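Local coordinates for halogenase (Chondromyces crocatus, PDB 3E1T), which binds FAD and, as a flavin-dependent halogenase, probably chlorinates an intermediate in the biosynthesis of chondrochloren, at residues A[188-193]-A[282-287]; A[306-311]-A[360-365]; A[7-12]-A[29-34]; A[160-165]-A[332-337]. All blocks are in the same frame, centred on the assembly; numbering follows the deposited sequence.

Interaction 1 of 4, residues A[188-193]-A[282-287]; sequences QNVALY and IRKDYS. With FAD (flavin-adenine dinucleotide), chain C.
Tyr286 swings its ring CG between the backbone N and the carbonyl carbon (chi1 57°), and the ring runs obliquely across Asn189, whose own CG stands anti to its carbonyl carbon. The phenol oxygen ends 3.1 Å from Asn189 CB; its hydrogen bond is to Asp309. Two waters tie the backbones beside this pair: both lie against Asn189 O, one accepting from Asp285 N and the other from Tyr286 N. The second lies over the centre of the Tyr286 ring, 3.5 Å above its plane. Further along, the chains become antiparallel strands, joined by Ala191 N to Arg283 O at 2.8 Å and Arg283 N to Ala191 O at 3.0 Å. Ala191 and Arg283 belong to the flavin pocket, and both meet the dimethylbenzene end of the cofactor. Ala191 CB lies 3.4 Å from FAD C7M, while the Arg283 chain, bent at chi2 and chi3, lays one guanidinium face against C8M, with NH1 3.5 Å from that methyl carbon. An alanine at Tyr286 would probably leave Asp309 OD1 without its hydroxyl partner and open a gap beside Asn189 and C8M. On the sheet face away from the flavin, Val190 CG1 packs 3.7 Å from Lys284 CG. Strand 189-197 also pairs with strand 229-237, and this second face is backed by helix 238-241, against Val190, and helix 248-257, against Leu192 and Ile282.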
# COMPACT_ATOMS: atom_id res chain seq x y z
N GLN A 188 -14.51 3.60 1.27
CA GLN A 188 -15.18 3.85 -0.00
C GLN A 188 -14.86 5.28 -0.44
O GLN A 188 -15.72 6.16 -0.43
CB GLN A 188 -16.68 3.65 0.17
CG GLN A 188 -17.44 3.34 -1.10
CD GLN A 188 -18.84 2.80 -0.81
OE1 GLN A 188 -18.99 1.73 -0.20
NE2 GLN A 188 -19.86 3.54 -1.22
N ASN A 189 -13.59 5.48 -0.80
CA ASN A 189 -13.04 6.79 -1.05
C ASN A 189 -12.47 6.86 -2.46
O ASN A 189 -12.17 5.83 -3.07
CB ASN A 189 -11.91 7.11 -0.05
CG ASN A 189 -12.27 6.80 1.40
OD1 ASN A 189 -11.39 6.47 2.20
ND2 ASN A 189 -13.55 6.93 1.74
N VAL A 190 -12.32 8.09 -2.96
CA VAL A 190 -11.62 8.34 -4.21
C VAL A 190 -10.51 9.36 -3.94
O VAL A 190 -10.71 10.33 -3.20
CB VAL A 190 -12.56 8.86 -5.32
CG1 VAL A 190 -13.64 7.83 -5.60
CG2 VAL A 190 -13.20 10.17 -4.90
N ALA A 191 -9.33 9.11 -4.49
CA ALA A 191 -8.23 10.07 -4.39
C ALA A 191 -8.11 10.85 -5.69
O ALA A 191 -8.23 10.29 -6.78
CB ALA A 191 -6.93 9.39 -4.06
N LEU A 192 -7.88 12.15 -5.57
CA LEU A 192 -7.72 13.05 -6.71
C LEU A 192 -6.41 13.78 -6.47
O LEU A 192 -6.29 14.48 -5.46
CB LEU A 192 -8.88 14.04 -6.75
CG LEU A 192 -8.92 15.05 -7.90
CD1 LEU A 192 -9.09 14.35 -9.25
CD2 LEU A 192 -10.06 16.02 -7.66
N TYR A 193 -5.43 13.61 -7.35
CA TYR A 193 -4.09 14.10 -7.04
C TYR A 193 -3.32 14.71 -8.21
O TYR A 193 -3.46 14.28 -9.36
CB TYR A 193 -3.26 13.02 -6.35
CG TYR A 193 -2.85 11.88 -7.24
CD1 TYR A 193 -1.62 11.92 -7.92
CD2 TYR A 193 -3.66 10.75 -7.41
CE1 TYR A 193 -1.22 10.89 -8.74
CE2 TYR A 193 -3.27 9.69 -8.24
CZ TYR A 193 -2.04 9.78 -8.90
OH TYR A 193 -1.60 8.77 -9.73
N ILE A 282 -7.17 10.20 -11.03
CA ILE A 282 -8.11 9.70 -10.04
C ILE A 282 -7.86 8.21 -9.75
O ILE A 282 -7.53 7.44 -10.66
CB ILE A 282 -9.60 9.96 -10.44
CG1 ILE A 282 -10.52 9.75 -9.23
CG2 ILE A 282 -10.03 9.08 -11.62
CD1 ILE A 282 -11.94 10.22 -9.41
N ARG A 283 -7.99 7.83 -8.48
CA ARG A 283 -8.02 6.43 -8.07
C ARG A 283 -9.26 6.18 -7.22
O ARG A 283 -9.55 6.92 -6.28
CB ARG A 283 -6.75 6.03 -7.32
CG ARG A 283 -5.53 5.79 -8.20
CD ARG A 283 -5.63 4.47 -9.02
NE ARG A 283 -5.80 3.29 -8.17
CZ ARG A 283 -4.83 2.71 -7.47
NH1 ARG A 283 -3.58 3.17 -7.53
NH2 ARG A 283 -5.10 1.65 -6.73
N LYS A 284 -9.97 5.11 -7.54
CA LYS A 284 -11.27 4.83 -6.98
C LYS A 284 -11.31 3.34 -6.68
O LYS A 284 -10.52 2.58 -7.26
CB LYS A 284 -12.31 5.22 -8.03
CG LYS A 284 -13.75 4.85 -7.77
CD LYS A 284 -14.65 5.61 -8.73
CE LYS A 284 -14.25 5.40 -10.20
NZ LYS A 284 -14.57 4.03 -10.72
N ASP A 285 -12.19 2.92 -5.78
CA ASP A 285 -12.38 1.49 -5.50
C ASP A 285 -11.03 0.81 -5.27
O ASP A 285 -10.79 -0.29 -5.78
CB ASP A 285 -13.15 0.81 -6.66
CG ASP A 285 -14.57 1.33 -6.81
OD1 ASP A 285 -15.26 1.49 -5.79
OD2 ASP A 285 -15.01 1.59 -7.96
N TYR A 286 -10.15 1.46 -4.50
CA TYR A 286 -8.82 0.93 -4.22
C TYR A 286 -8.74 0.07 -2.97
O TYR A 286 -7.71 -0.58 -2.75
CB TYR A 286 -7.80 2.07 -4.13
CG TYR A 286 -8.12 3.15 -3.09
CD1 TYR A 286 -8.12 2.86 -1.72
CD2 TYR A 286 -8.41 4.45 -3.49
CE1 TYR A 286 -8.41 3.87 -0.77
CE2 TYR A 286 -8.69 5.46 -2.55
CZ TYR A 286 -8.70 5.16 -1.20
OH TYR A 286 -8.96 6.17 -0.29
N SER A 287 -9.77 0.07 -2.13
CA SER A 287 -9.70 -0.70 -0.87
C SER A 287 -10.40 -2.06 -0.99
O SER A 287 -11.59 -2.11 -1.23
CB SER A 287 -10.29 0.07 0.31
OG SER A 287 -9.98 -0.60 1.54
PA FAD C . 2.31 -1.59 -8.76
O1A FAD C . 3.22 -0.55 -8.17
O2A FAD C . 0.99 -1.09 -9.24
O5B FAD C . 3.10 -2.24 -10.02
C5B FAD C . 2.54 -3.31 -10.77
C4B FAD C . 3.23 -3.38 -12.14
O4B FAD C . 2.63 -4.36 -12.96
C3B FAD C . 3.13 -2.06 -12.88
O3B FAD C . 4.43 -1.65 -13.23
C2B FAD C . 2.33 -2.37 -14.13
O2B FAD C . 2.87 -1.70 -15.23
C1B FAD C . 2.50 -3.87 -14.27
N9A FAD C . 1.39 -4.58 -14.93
C8A FAD C . 0.04 -4.36 -14.84
N7A FAD C . -0.59 -5.28 -15.60
C5A FAD C . 0.33 -6.10 -16.16
C6A FAD C . 0.25 -7.19 -17.04
N6A FAD C . -0.91 -7.56 -17.59
N1A FAD C . 1.41 -7.82 -17.43
C2A FAD C . 2.64 -7.37 -17.01
N3A FAD C . 2.70 -6.28 -16.17
C4A FAD C . 1.58 -5.66 -15.75
N1 FAD C . 1.85 3.43 -0.87
C2 FAD C . 2.90 3.87 -0.11
O2 FAD C . 3.73 3.04 0.26
N3 FAD C . 3.00 5.21 0.21
C4 FAD C . 2.04 6.12 -0.22
O4 FAD C . 2.13 7.32 0.05
C4X FAD C . 0.96 5.67 -0.98
N5 FAD C . -0.01 6.54 -1.43
C5X FAD C . -1.07 6.07 -2.18
C6 FAD C . -2.06 6.94 -2.64
C7 FAD C . -3.13 6.45 -3.40
C7M FAD C . -4.29 7.35 -3.69
C8 FAD C . -3.21 5.08 -3.71
C8M FAD C . -4.44 4.48 -4.35
C9 FAD C . -2.21 4.23 -3.26
C9A FAD C . -1.14 4.71 -2.50
N10 FAD C . -0.16 3.83 -2.07
C10 FAD C . 0.88 4.31 -1.30
C1' FAD C . -0.18 2.38 -2.50
C2' FAD C . 0.83 2.04 -3.61
O2' FAD C . 0.45 2.73 -4.77
C3' FAD C . 0.83 0.53 -3.91
O3' FAD C . 0.61 -0.22 -2.73
C4' FAD C . 2.14 -0.01 -4.50
O4' FAD C . 2.39 0.62 -5.73
C5' FAD C . 2.00 -1.52 -4.72
O5' FAD C . 3.04 -1.97 -5.55
P FAD C . 2.86 -3.25 -6.49
O1P FAD C . 4.24 -3.79 -6.84
O2P FAD C . 2.06 -4.31 -5.79
O3P FAD C . 2.00 -2.76 -7.73
O HOH W 1 -13.76 4.03 -3.91
O HOH W 2 -11.68 2.82 -2.45

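Interaction 2 of 4, residues A[306-311]-A[360-365]; sequences CFVDPV and QFLVAF. With FAD (flavin-adenine dinucleotide), chain C.
The flavin-pocket loop after strand 306-307 meets helix 340-368 through Val308, Asp309 and Val311, which gather round one side chain of the helix, Leu362. Strand 306-307, at the edge of a small antiparallel sheet, and the loop after it line the FAD pocket: Pro310 of the loop packs its CB 3.6 Å from FAD C6, and Phe307 of the strand brings CE1 to 3.4 Å from C1', where the ribityl chain leaves the ring system. Other residues of the loop take the helix. The methyl CD1 of Leu362 is the atom on which the contact converges. Val308 brings CG1 to within 3.7 Å of it, Asp309 CB comes within 3.9 Å, and Val311, its side chain sliding past that of Leu362 in the opposite direction, brings CG1 to 3.8 Å. No hydrogen bond joins the two segments; the loop is held to the helix here by buried apolar packing. The carboxylate of Asp309 is engaged beyond them, with OD2 bonded to Tyr366 of the same helix. Phe365, about one turn on from Leu362, is stacked on Trp83 and meets Phe81 and Phe312 edge-to-face. Even the Val311 carbonyl oxygen faces hydrocarbon within this contact, 3.4 Å from Leu362 CD1, while Val311 CG2 reaches the Phe365 ring, 3.9 Å from CE2.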
# COMPACT_ATOMS: atom_id res chain seq x y z
N CYS A 306 -4.33 -7.22 -2.09
CA CYS A 306 -5.11 -6.42 -1.16
C CYS A 306 -4.52 -5.04 -1.01
O CYS A 306 -3.34 -4.82 -1.31
CB CYS A 306 -5.20 -7.10 0.21
SG CYS A 306 -3.62 -7.27 1.06
N PHE A 307 -5.35 -4.10 -0.56
CA PHE A 307 -4.91 -2.74 -0.24
C PHE A 307 -5.89 -2.11 0.78
O PHE A 307 -7.09 -2.35 0.70
CB PHE A 307 -4.80 -1.87 -1.50
CG PHE A 307 -4.30 -0.47 -1.22
CD1 PHE A 307 -2.99 -0.26 -0.80
CD2 PHE A 307 -5.16 0.62 -1.34
CE1 PHE A 307 -2.54 1.03 -0.52
CE2 PHE A 307 -4.73 1.90 -1.06
CZ PHE A 307 -3.41 2.11 -0.66
N VAL A 308 -5.36 -1.34 1.73
CA VAL A 308 -6.22 -0.65 2.71
C VAL A 308 -6.63 0.78 2.27
O VAL A 308 -7.74 0.98 1.79
CB VAL A 308 -5.61 -0.62 4.14
CG1 VAL A 308 -6.67 -0.12 5.14
CG2 VAL A 308 -5.13 -2.02 4.55
N ASP A 309 -5.74 1.76 2.45
CA ASP A 309 -6.05 3.18 2.26
C ASP A 309 -4.73 3.94 2.41
O ASP A 309 -3.85 3.47 3.11
CB ASP A 309 -7.10 3.64 3.31
CG ASP A 309 -7.61 5.05 3.06
OD1 ASP A 309 -8.51 5.24 2.21
OD2 ASP A 309 -7.12 5.99 3.74
N PRO A 310 -4.58 5.09 1.74
CA PRO A 310 -3.29 5.79 1.76
C PRO A 310 -2.83 6.43 3.08
O PRO A 310 -1.66 6.83 3.16
CB PRO A 310 -3.48 6.91 0.72
CG PRO A 310 -4.68 6.55 -0.06
CD PRO A 310 -5.54 5.77 0.86
N VAL A 311 -3.69 6.54 4.10
CA VAL A 311 -3.22 7.20 5.32
C VAL A 311 -2.28 6.26 6.07
O VAL A 311 -2.55 5.05 6.15
CB VAL A 311 -4.36 7.76 6.22
CG1 VAL A 311 -5.29 6.68 6.69
CG2 VAL A 311 -3.78 8.54 7.41
N GLN A 360 -7.33 -2.48 10.81
CA GLN A 360 -7.91 -2.23 12.12
C GLN A 360 -7.53 -0.87 12.64
O GLN A 360 -8.39 -0.14 13.13
CB GLN A 360 -7.46 -3.31 13.10
CG GLN A 360 -8.19 -4.60 12.90
CD GLN A 360 -9.62 -4.50 13.36
OE1 GLN A 360 -9.89 -4.54 14.56
NE2 GLN A 360 -10.54 -4.35 12.43
N PHE A 361 -6.25 -0.54 12.55
CA PHE A 361 -5.78 0.73 13.06
C PHE A 361 -6.32 1.92 12.27
O PHE A 361 -6.60 2.98 12.85
CB PHE A 361 -4.26 0.77 13.10
CG PHE A 361 -3.71 2.10 13.53
CD1 PHE A 361 -3.85 2.52 14.86
CD2 PHE A 361 -3.08 2.92 12.63
CE1 PHE A 361 -3.36 3.76 15.26
CE2 PHE A 361 -2.58 4.16 13.03
CZ PHE A 361 -2.72 4.57 14.35
N LEU A 362 -6.46 1.76 10.95
CA LEU A 362 -6.93 2.86 10.11
C LEU A 362 -8.41 3.16 10.31
O LEU A 362 -8.81 4.31 10.20
CB LEU A 362 -6.62 2.64 8.63
CG LEU A 362 -5.16 2.63 8.14
CD1 LEU A 362 -5.15 2.87 6.64
CD2 LEU A 362 -4.25 3.62 8.83
N VAL A 363 -9.23 2.12 10.54
CA VAL A 363 -10.65 2.30 10.90
C VAL A 363 -10.71 3.17 12.17
O VAL A 363 -11.39 4.19 12.19
CB VAL A 363 -11.42 0.93 11.10
CG1 VAL A 363 -12.86 1.17 11.69
CG2 VAL A 363 -11.54 0.14 9.79
N ALA A 364 -9.97 2.78 13.21
CA ALA A 364 -9.93 3.58 14.45
C ALA A 364 -9.37 5.00 14.24
O ALA A 364 -9.85 5.95 14.86
CB ALA A 364 -9.18 2.84 15.58
N PHE A 365 -8.38 5.14 13.35
CA PHE A 365 -7.79 6.44 13.05
C PHE A 365 -8.75 7.38 12.32
O PHE A 365 -8.84 8.57 12.64
CB PHE A 365 -6.48 6.31 12.25
CG PHE A 365 -5.67 7.57 12.21
CD1 PHE A 365 -5.01 8.04 13.35
CD2 PHE A 365 -5.56 8.31 11.04
CE1 PHE A 365 -4.27 9.21 13.32
CE2 PHE A 365 -4.81 9.47 11.01
CZ PHE A 365 -4.17 9.92 12.15
PA FAD C . 2.31 -1.59 -8.76
O1A FAD C . 3.22 -0.55 -8.17
O2A FAD C . 0.99 -1.09 -9.24
O5B FAD C . 3.10 -2.24 -10.02
C5B FAD C . 2.54 -3.31 -10.77
C4B FAD C . 3.23 -3.38 -12.14
O4B FAD C . 2.63 -4.36 -12.96
C3B FAD C . 3.13 -2.06 -12.88
O3B FAD C . 4.43 -1.65 -13.23
C2B FAD C . 2.33 -2.37 -14.13
O2B FAD C . 2.87 -1.70 -15.23
C1B FAD C . 2.50 -3.87 -14.27
N9A FAD C . 1.39 -4.58 -14.93
C8A FAD C . 0.04 -4.36 -14.84
N7A FAD C . -0.59 -5.28 -15.60
C5A FAD C . 0.33 -6.10 -16.16
C6A FAD C . 0.25 -7.19 -17.04
N6A FAD C . -0.91 -7.56 -17.59
N1A FAD C . 1.41 -7.82 -17.43
C2A FAD C . 2.64 -7.37 -17.01
N3A FAD C . 2.70 -6.28 -16.17
C4A FAD C . 1.58 -5.66 -15.75
N1 FAD C . 1.85 3.43 -0.87
C2 FAD C . 2.90 3.87 -0.11
O2 FAD C . 3.73 3.04 0.26
N3 FAD C . 3.00 5.21 0.21
C4 FAD C . 2.04 6.12 -0.22
O4 FAD C . 2.13 7.32 0.05
C4X FAD C . 0.96 5.67 -0.98
N5 FAD C . -0.01 6.54 -1.43
C5X FAD C . -1.07 6.07 -2.18
C6 FAD C . -2.06 6.94 -2.64
C7 FAD C . -3.13 6.45 -3.40
C7M FAD C . -4.29 7.35 -3.69
C8 FAD C . -3.21 5.08 -3.71
C8M FAD C . -4.44 4.48 -4.35
C9 FAD C . -2.21 4.23 -3.26
C9A FAD C . -1.14 4.71 -2.50
N10 FAD C . -0.16 3.83 -2.07
C10 FAD C . 0.88 4.31 -1.30
C1' FAD C . -0.18 2.38 -2.50
C2' FAD C . 0.83 2.04 -3.61
O2' FAD C . 0.45 2.73 -4.77
C3' FAD C . 0.83 0.53 -3.91
O3' FAD C . 0.61 -0.22 -2.73
C4' FAD C . 2.14 -0.01 -4.50
O4' FAD C . 2.39 0.62 -5.73
C5' FAD C . 2.00 -1.52 -4.72
O5' FAD C . 3.04 -1.97 -5.55
P FAD C . 2.86 -3.25 -6.49
O1P FAD C . 4.24 -3.79 -6.84
O2P FAD C . 2.06 -4.31 -5.79
O3P FAD C . 2.00 -2.76 -7.73

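Interaction 3 of 4, residues A[7-12]-A[29-34]; sequences VFDLIV and RGHRVL
Leu10 pairs with Val33 and Ile11 with Leu34 in parallel register, through the bonds Leu34 N to Leu10 O at 3.0 Å and Val12 N to Leu34 O at 2.8 Å. At the corner where the chain turns at Asp9, Arg32 O accepts from two successive amides, Asp9 N and Leu10 N. The Asp9 carboxylate then reaches back to the same residue. Its OD2 makes a salt bridge to Arg32 NH1 at 3.0 Å, and its OD1 accepts from Arg32 N in a bond whose very short modelled length is doubtful. The acid comes over one guanidinium face, the two planes 67° apart, while Val7 O lies in plane at the guanidinium edge. These strands are the two halves of a beta-alpha-beta crossover of Rossmann type, with helix 17-27 between them, and the turn after strand 10-13 is consistent with the glycine-rich dinucleotide-binding motif. Leu10 and Val33 face that helix, touching Val26, Ala23 and Ala27. From the other side, Phe8 presents a ring face to Leu34: CB sits over its centre, 3.6 Å from the centroid and 2° off the normal, a CH-pi contact. An alanine in place of Phe8 would probably strip the ring from over Leu34 CB and CG and open a gap on that side of Leu34. Leu34 CG anti to the backbone N (chi1 -155°) keeps CG over the ring too, 3.6 Å from Phe8 CZ.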
# COMPACT_ATOMS: atom_id res chain seq x y z
N VAL A 7 11.34 -22.37 -20.03
CA VAL A 7 11.03 -22.92 -18.70
C VAL A 7 11.82 -22.22 -17.59
O VAL A 7 13.04 -22.02 -17.71
CB VAL A 7 11.22 -24.47 -18.65
CG1 VAL A 7 12.67 -24.87 -19.00
CG2 VAL A 7 10.80 -25.04 -17.29
N PHE A 8 11.12 -21.82 -16.53
CA PHE A 8 11.73 -21.08 -15.42
C PHE A 8 11.38 -21.72 -14.07
O PHE A 8 10.58 -22.65 -14.02
CB PHE A 8 11.30 -19.62 -15.46
CG PHE A 8 11.77 -18.87 -16.68
CD1 PHE A 8 12.99 -18.21 -16.66
CD2 PHE A 8 11.00 -18.82 -17.83
CE1 PHE A 8 13.44 -17.50 -17.77
CE2 PHE A 8 11.43 -18.12 -18.95
CZ PHE A 8 12.65 -17.46 -18.93
N ASP A 9 11.99 -21.27 -12.99
CA ASP A 9 11.52 -21.69 -11.67
C ASP A 9 10.31 -20.83 -11.29
O ASP A 9 9.37 -21.31 -10.66
CB ASP A 9 12.63 -21.62 -10.61
CG ASP A 9 13.82 -22.54 -10.92
OD1 ASP A 9 14.93 -22.00 -11.11
OD2 ASP A 9 13.66 -23.79 -10.95
N LEU A 10 10.31 -19.57 -11.73
CA LEU A 10 9.30 -18.58 -11.32
C LEU A 10 9.07 -17.56 -12.41
O LEU A 10 10.02 -17.03 -12.98
CB LEU A 10 9.76 -17.84 -10.05
CG LEU A 10 9.03 -16.59 -9.54
CD1 LEU A 10 7.61 -16.95 -9.10
CD2 LEU A 10 9.80 -15.95 -8.38
N ILE A 11 7.80 -17.27 -12.69
CA ILE A 11 7.44 -16.12 -13.52
C ILE A 11 6.69 -15.10 -12.68
O ILE A 11 5.67 -15.42 -12.06
CB ILE A 11 6.56 -16.52 -14.73
CG1 ILE A 11 7.32 -17.50 -15.64
CG2 ILE A 11 6.14 -15.26 -15.51
CD1 ILE A 11 6.43 -18.39 -16.49
N VAL A 12 7.22 -13.87 -12.66
CA VAL A 12 6.59 -12.76 -11.97
C VAL A 12 5.96 -11.81 -12.98
O VAL A 12 6.60 -11.41 -13.96
CB VAL A 12 7.60 -12.02 -11.06
CG1 VAL A 12 6.96 -10.81 -10.40
CG2 VAL A 12 8.11 -12.98 -10.00
N ARG A 29 18.91 -16.61 -4.58
CA ARG A 29 19.08 -17.96 -4.05
C ARG A 29 19.55 -18.90 -5.17
O ARG A 29 19.80 -20.09 -4.94
CB ARG A 29 17.75 -18.43 -3.45
CG ARG A 29 17.82 -19.34 -2.20
CD ARG A 29 19.06 -19.17 -1.31
NE ARG A 29 18.77 -19.10 0.13
CZ ARG A 29 18.17 -20.05 0.87
NH1 ARG A 29 17.73 -21.18 0.32
NH2 ARG A 29 18.00 -19.85 2.17
N GLY A 30 19.68 -18.35 -6.38
CA GLY A 30 20.21 -19.09 -7.52
C GLY A 30 19.17 -19.87 -8.28
O GLY A 30 19.38 -21.03 -8.62
N HIS A 31 18.03 -19.23 -8.55
CA HIS A 31 16.95 -19.86 -9.29
C HIS A 31 16.68 -19.10 -10.58
O HIS A 31 17.07 -17.94 -10.71
CB HIS A 31 15.68 -19.94 -8.44
CG HIS A 31 15.84 -20.76 -7.19
ND1 HIS A 31 15.75 -20.22 -5.93
CD2 HIS A 31 16.08 -22.08 -7.02
CE1 HIS A 31 15.92 -21.17 -5.03
NE2 HIS A 31 16.12 -22.31 -5.66
N ARG A 32 16.01 -19.76 -11.53
CA ARG A 32 15.68 -19.14 -12.82
C ARG A 32 14.37 -18.37 -12.70
O ARG A 32 13.30 -18.96 -12.53
CB ARG A 32 15.55 -20.21 -13.93
CG ARG A 32 16.64 -21.29 -13.93
CD ARG A 32 16.48 -22.31 -15.06
NE ARG A 32 15.24 -23.11 -15.06
CZ ARG A 32 14.90 -24.04 -14.16
NH1 ARG A 32 15.68 -24.31 -13.12
NH2 ARG A 32 13.75 -24.69 -14.29
N VAL A 33 14.44 -17.05 -12.77
CA VAL A 33 13.21 -16.25 -12.76
C VAL A 33 13.09 -15.30 -13.95
O VAL A 33 14.06 -14.66 -14.35
CB VAL A 33 12.87 -15.59 -11.35
CG1 VAL A 33 14.00 -15.75 -10.34
CG2 VAL A 33 12.39 -14.12 -11.47
N LEU A 34 11.89 -15.28 -14.51
CA LEU A 34 11.47 -14.34 -15.53
C LEU A 34 10.52 -13.34 -14.88
O LEU A 34 9.69 -13.71 -14.06
CB LEU A 34 10.70 -15.09 -16.62
CG LEU A 34 10.55 -14.64 -18.08
CD1 LEU A 34 9.15 -14.96 -18.56
CD2 LEU A 34 10.90 -13.19 -18.37

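Interaction 4 of 4, residues A[160-165]-A[332-337]; sequences HARFIV and TCLAGE
Apolar contact between Phe163 and Leu334 carries this meeting of strand 163-166, in the parallel Rossmann-type sheet, with the C-terminal end of helix 315-333. Leu334 CD2 approaches the Phe163 ring in its plane, 3.6 Å from CE2, the two side chains sliding past each other in opposite directions. Cys333 CB adds a neighbour 3.9 Å from CZ of the same ring. Arg162 contributes its hydrocarbon part: with CG anti to the backbone N (chi1 -170°) and the chain extended as far as NE, it lays CD 3.8 Å from Leu334 CD2, while its CG lies above one face of Phe163. The polar contribution is slight, a weak hydrogen bond from Arg162 NH1 to Cys333 O at 3.3 Å, bent to 129°. That carbonyl already takes part in the Schellman motif that ends the helix, accepting from Gly336 N at 3.0 Å, and Glu337 N bonds Thr332 O alongside. Gly336 is the C-prime residue, where the positive phi favours glycine. The guanidinium has a stronger mate in Glu340, bridged through NH2. A cation placed at a helix C-terminus would probably be favoured by the partial negative charge of the last carbonyls, although the poor angle implies that packing, more than this bond, joins strand to helix.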
# COMPACT_ATOMS: atom_id res chain seq x y z
N HIS A 160 6.76 -21.10 -19.21
CA HIS A 160 6.32 -22.04 -18.18
C HIS A 160 7.23 -21.99 -16.96
O HIS A 160 8.39 -21.65 -17.08
CB HIS A 160 6.26 -23.48 -18.73
CG HIS A 160 5.55 -23.60 -20.04
ND1 HIS A 160 6.00 -24.41 -21.06
CD2 HIS A 160 4.41 -23.02 -20.50
CE1 HIS A 160 5.18 -24.32 -22.09
NE2 HIS A 160 4.21 -23.48 -21.78
N ALA A 161 6.68 -22.34 -15.79
CA ALA A 161 7.44 -22.33 -14.54
C ALA A 161 6.71 -23.13 -13.48
O ALA A 161 5.52 -23.41 -13.62
CB ALA A 161 7.66 -20.89 -14.06
N ARG A 162 7.42 -23.49 -12.42
CA ARG A 162 6.80 -24.17 -11.29
C ARG A 162 5.87 -23.22 -10.48
O ARG A 162 4.87 -23.67 -9.90
CB ARG A 162 7.87 -24.79 -10.39
CG ARG A 162 7.30 -25.72 -9.31
CD ARG A 162 8.37 -26.25 -8.37
NE ARG A 162 7.80 -26.71 -7.10
CZ ARG A 162 8.50 -27.28 -6.11
NH1 ARG A 162 9.80 -27.49 -6.23
NH2 ARG A 162 7.88 -27.65 -5.00
N PHE A 163 6.20 -21.93 -10.46
CA PHE A 163 5.44 -20.93 -9.71
C PHE A 163 5.16 -19.70 -10.56
O PHE A 163 6.05 -19.21 -11.24
CB PHE A 163 6.20 -20.48 -8.48
CG PHE A 163 6.51 -21.58 -7.52
CD1 PHE A 163 5.54 -22.09 -6.69
CD2 PHE A 163 7.80 -22.08 -7.43
CE1 PHE A 163 5.84 -23.11 -5.79
CE2 PHE A 163 8.11 -23.09 -6.54
CZ PHE A 163 7.13 -23.61 -5.71
N ILE A 164 3.92 -19.23 -10.51
CA ILE A 164 3.51 -17.99 -11.19
C ILE A 164 3.00 -17.04 -10.11
O ILE A 164 2.17 -17.44 -9.30
CB ILE A 164 2.37 -18.24 -12.22
CG1 ILE A 164 2.63 -19.47 -13.09
CG2 ILE A 164 2.12 -16.97 -13.08
CD1 ILE A 164 3.81 -19.35 -14.04
N VAL A 165 3.50 -15.81 -10.09
CA VAL A 165 3.05 -14.81 -9.11
C VAL A 165 2.53 -13.53 -9.76
O VAL A 165 3.22 -12.92 -10.57
CB VAL A 165 4.14 -14.46 -8.08
CG1 VAL A 165 3.64 -13.36 -7.13
CG2 VAL A 165 4.55 -15.72 -7.27
N THR A 332 12.11 -21.97 -0.30
CA THR A 332 12.06 -23.14 0.59
C THR A 332 11.52 -24.39 -0.12
O THR A 332 11.94 -25.51 0.18
CB THR A 332 11.23 -22.84 1.86
OG1 THR A 332 11.77 -21.69 2.52
CG2 THR A 332 11.27 -24.01 2.82
N CYS A 333 10.59 -24.19 -1.05
CA CYS A 333 10.02 -25.29 -1.83
C CYS A 333 10.94 -25.74 -2.96
O CYS A 333 11.02 -26.93 -3.27
CB CYS A 333 8.64 -24.90 -2.37
SG CYS A 333 7.38 -24.76 -1.07
N LEU A 334 11.63 -24.79 -3.58
CA LEU A 334 12.59 -25.10 -4.64
C LEU A 334 13.85 -25.79 -4.09
O LEU A 334 14.69 -26.26 -4.86
CB LEU A 334 12.97 -23.85 -5.41
CG LEU A 334 11.92 -23.23 -6.33
CD1 LEU A 334 12.48 -21.96 -6.94
CD2 LEU A 334 11.46 -24.20 -7.41
N ALA A 335 13.95 -25.84 -2.76
CA ALA A 335 15.03 -26.54 -2.07
C ALA A 335 14.53 -27.87 -1.48
O ALA A 335 15.24 -28.51 -0.71
CB ALA A 335 15.62 -25.65 -0.99
N GLY A 336 13.32 -28.26 -1.86
CA GLY A 336 12.75 -29.56 -1.48
C GLY A 336 12.44 -29.74 -0.00
O GLY A 336 12.14 -30.85 0.44
N GLU A 337 12.49 -28.65 0.76
CA GLU A 337 12.14 -28.70 2.17
C GLU A 337 10.71 -28.24 2.40
O GLU A 337 10.16 -27.45 1.62
CB GLU A 337 13.12 -27.89 3.03
CG GLU A 337 13.79 -26.72 2.32
CD GLU A 337 14.63 -25.87 3.25
OE1 GLU A 337 15.19 -26.44 4.22
OE2 GLU A 337 14.74 -24.65 3.00

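The four contacts fall at two ends of the cofactor-binding fold. Interactions 1 and 2, centres 13 Å apart, both touch the isoalloxazine end of FAD and share a probable hydrogen bond, Tyr286 OH to Asp309 OD1 at 2.7 Å, so that strand and loop line the flavin and the helix backs the loop. Interactions 3 and 4 lie about 8 Å apart between centres on neighbouring strands of two sheets, joined by Phe8 N to His160 O at 2.8 Å; the Val12 side chain is about 8 Å from FAD. Between the two groups no atoms touch, interactions 2 and 4 staying about 11 Å apart at their nearest atoms, but helix 315-333, which bonds FAD through Val316 N and ends in interaction 4, leads into helix 340-368 of interaction 2.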